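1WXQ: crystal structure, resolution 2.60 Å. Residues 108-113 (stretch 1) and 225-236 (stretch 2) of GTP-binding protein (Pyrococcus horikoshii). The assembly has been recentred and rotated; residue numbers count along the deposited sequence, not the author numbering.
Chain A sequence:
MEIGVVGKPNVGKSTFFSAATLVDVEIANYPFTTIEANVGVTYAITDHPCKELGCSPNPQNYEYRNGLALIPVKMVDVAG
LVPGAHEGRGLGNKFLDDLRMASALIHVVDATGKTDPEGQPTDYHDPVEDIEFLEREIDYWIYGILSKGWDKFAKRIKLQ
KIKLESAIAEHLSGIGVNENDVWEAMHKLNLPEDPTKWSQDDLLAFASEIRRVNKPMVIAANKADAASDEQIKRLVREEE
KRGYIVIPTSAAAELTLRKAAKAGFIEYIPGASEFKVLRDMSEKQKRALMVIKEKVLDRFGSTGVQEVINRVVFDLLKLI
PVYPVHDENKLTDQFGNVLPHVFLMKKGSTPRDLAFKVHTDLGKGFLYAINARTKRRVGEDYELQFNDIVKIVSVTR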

# COMPACT_ATOMS: atom_id res chain seq x y z
N VAL A 108 -11.14 2.65 6.05
CA VAL A 108 -11.91 3.86 6.31
C VAL A 108 -12.87 3.69 7.48
O VAL A 108 -13.68 2.78 7.50
CB VAL A 108 -12.72 4.23 5.07
CG1 VAL A 108 -13.45 5.53 5.30
CG2 VAL A 108 -11.80 4.32 3.88
N VAL A 109 -12.77 4.59 8.45
CA VAL A 109 -13.61 4.52 9.64
C VAL A 109 -14.25 5.87 9.90
O VAL A 109 -13.81 6.91 9.39
CB VAL A 109 -12.80 4.13 10.91
CG1 VAL A 109 -12.07 2.79 10.70
CG2 VAL A 109 -11.79 5.24 11.26
N ASP A 110 -15.28 5.84 10.74
CA ASP A 110 -16.05 7.02 11.11
C ASP A 110 -15.42 7.77 12.30
O ASP A 110 -15.63 7.39 13.46
CB ASP A 110 -17.46 6.55 11.48
CG ASP A 110 -18.41 7.69 11.67
OD1 ASP A 110 -17.94 8.78 12.06
OD2 ASP A 110 -19.62 7.49 11.43
N ALA A 111 -14.67 8.83 12.04
CA ALA A 111 -14.03 9.56 13.13
C ALA A 111 -15.04 10.11 14.15
O ALA A 111 -14.77 10.15 15.35
CB ALA A 111 -13.16 10.69 12.59
N THR A 112 -16.20 10.54 13.68
CA THR A 112 -17.20 11.07 14.60
C THR A 112 -17.71 10.01 15.54
O THR A 112 -18.26 10.32 16.58
CB THR A 112 -18.40 11.64 13.86
OG1 THR A 112 -19.10 10.56 13.23
CG2 THR A 112 -17.96 12.68 12.82
N GLY A 113 -17.53 8.74 15.17
CA GLY A 113 -18.00 7.65 16.01
C GLY A 113 -19.51 7.65 16.18
O GLY A 113 -20.03 7.13 17.16
N ASP A 225 -13.80 16.34 9.19
CA ASP A 225 -14.36 17.69 9.18
C ASP A 225 -15.54 17.82 10.14
O ASP A 225 -15.76 18.88 10.73
CB ASP A 225 -14.82 18.03 7.78
CG ASP A 225 -15.80 17.02 7.24
OD1 ASP A 225 -15.57 15.81 7.48
OD2 ASP A 225 -16.78 17.41 6.58
N ALA A 226 -16.31 16.74 10.30
CA ALA A 226 -17.46 16.77 11.19
C ALA A 226 -17.07 16.32 12.60
O ALA A 226 -17.92 16.17 13.49
CB ALA A 226 -18.58 15.88 10.65
N ALA A 227 -15.77 16.10 12.82
CA ALA A 227 -15.31 15.65 14.13
C ALA A 227 -14.40 16.67 14.77
O ALA A 227 -13.89 17.57 14.11
CB ALA A 227 -14.60 14.31 13.99
N SER A 228 -14.20 16.53 16.08
CA SER A 228 -13.34 17.45 16.81
C SER A 228 -11.89 16.94 16.85
O SER A 228 -11.65 15.74 16.78
CB SER A 228 -13.84 17.60 18.24
OG SER A 228 -13.67 16.37 18.93
N ASP A 229 -10.95 17.88 16.98
CA ASP A 229 -9.53 17.57 17.08
C ASP A 229 -9.28 16.54 18.18
O ASP A 229 -8.40 15.68 18.07
CB ASP A 229 -8.74 18.83 17.39
CG ASP A 229 -8.74 19.82 16.25
OD1 ASP A 229 -9.12 19.45 15.12
OD2 ASP A 229 -8.33 20.97 16.49
N GLU A 230 -10.06 16.65 19.25
CA GLU A 230 -9.98 15.75 20.39
C GLU A 230 -10.33 14.31 20.00
O GLU A 230 -9.69 13.35 20.39
CB GLU A 230 -10.95 16.25 21.46
CG GLU A 230 -10.94 15.38 22.72
CD GLU A 230 -11.74 16.06 23.80
OE1 GLU A 230 -12.87 16.45 23.55
OE2 GLU A 230 -11.22 16.21 24.91
N GLN A 231 -11.43 14.19 19.23
CA GLN A 231 -11.85 12.87 18.77
C GLN A 231 -10.80 12.24 17.85
O GLN A 231 -10.47 11.07 17.95
CB GLN A 231 -13.17 13.03 18.01
CG GLN A 231 -14.37 12.56 18.83
CD GLN A 231 -15.64 13.14 18.25
OE1 GLN A 231 -15.65 14.14 17.55
NE2 GLN A 231 -16.75 12.45 18.58
N ILE A 232 -10.31 13.07 16.91
CA ILE A 232 -9.33 12.57 15.95
C ILE A 232 -8.02 12.17 16.64
O ILE A 232 -7.54 11.05 16.49
CB ILE A 232 -9.06 13.68 14.93
CG1 ILE A 232 -10.30 13.90 14.06
CG2 ILE A 232 -7.90 13.27 14.00
CD1 ILE A 232 -10.20 15.18 13.23
N LYS A 233 -7.45 13.12 17.38
CA LYS A 233 -6.19 12.92 18.09
C LYS A 233 -6.25 11.71 19.01
O LYS A 233 -5.24 11.06 19.27
CB LYS A 233 -5.83 14.17 18.92
CG LYS A 233 -4.50 14.06 19.65
CD LYS A 233 -4.21 15.24 20.59
CE LYS A 233 -3.49 16.40 19.89
NZ LYS A 233 -4.35 17.11 18.89
N ARG A 234 -7.44 11.39 19.50
CA ARG A 234 -7.56 10.29 20.44
C ARG A 234 -7.39 8.95 19.73
O ARG A 234 -6.74 8.03 20.21
CB ARG A 234 -8.94 10.37 21.09
CG ARG A 234 -9.14 9.32 22.18
CD ARG A 234 -10.50 9.47 22.87
NE ARG A 234 -11.59 9.34 21.89
CZ ARG A 234 -12.66 10.13 22.06
NH1 ARG A 234 -12.70 10.99 23.06
NH2 ARG A 234 -13.69 10.06 21.20
N LEU A 235 -8.06 8.84 18.57
CA LEU A 235 -7.97 7.61 17.80
C LEU A 235 -6.59 7.43 17.18
O LEU A 235 -6.05 6.34 17.12
CB LEU A 235 -9.03 7.67 16.69
CG LEU A 235 -8.88 6.53 15.68
CD1 LEU A 235 -9.31 5.18 16.26
CD2 LEU A 235 -9.72 6.74 14.42
N VAL A 236 -6.01 8.55 16.70
CA VAL A 236 -4.65 8.48 16.19
C VAL A 236 -3.68 7.94 17.25
O VAL A 236 -2.94 6.99 17.03
CB VAL A 236 -4.21 9.88 15.77
CG1 VAL A 236 -2.75 9.86 15.31
CG2 VAL A 236 -5.08 10.39 14.64

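This contact is small, 284 Å² in all, and no hydrogen bond crosses it. It is largely apolar, with methyl groups supplying most of the closest contacts and Gln231 adding a polar side chain.

In the first stretch a strand ends at Asp110 and a type I turn follows, closed by Gly113 N to Asp110 O at 2.9 Å. The CA-to-CB bond of Asp110 points away from the partner, and with chi1 t its OD1 serves the turn: Asp110 OD1 accepts from Thr112 OG1 at a very short 2.4 Å and, weakly, from Gly113 N at 3.1 Å. Thr112 adopts p (chi1 67°). With Thr112 OG1 bonded to Asp110 OD1, Thr112 CG2 meets the second stretch, 3.6 Å from Ala226 O and 3.9 Å from Ala227 CB. A threonine thus splits its duties, hydroxyl to the turn and methyl to the interface. Gly113 completes the turn at phi 63°, a value that favours glycine.

The backbones approach closely at this point: the CA atoms of Thr112 and Ala227 are 5.0 Å apart. Ala111 CB lies 4.1 Å from Ala227 CB, each pointing toward the opposite stretch.

On the helical side, Ser228 (chi1 p) caps the N-terminus, its OG accepting from Gln231 N at 3.1 Å. Gln231 returns the favour: its OE1 accepts from Ser228 N at 3.2 Å, nearly linear, and from Ser228 OG at 3.3 Å. Its chi1 of -104° lies between wells, in a side chain folded back to the cap. Gln231 NE2 then sits 3.3 Å from Thr112 O, but the angle is too poor for a hydrogen bond.

One helical turn beyond Gln231, Leu235 (t, p) brings CD2 to 4.1 Å from CG2 of Val109 (m), extending the apolar contact to buried branched side chains.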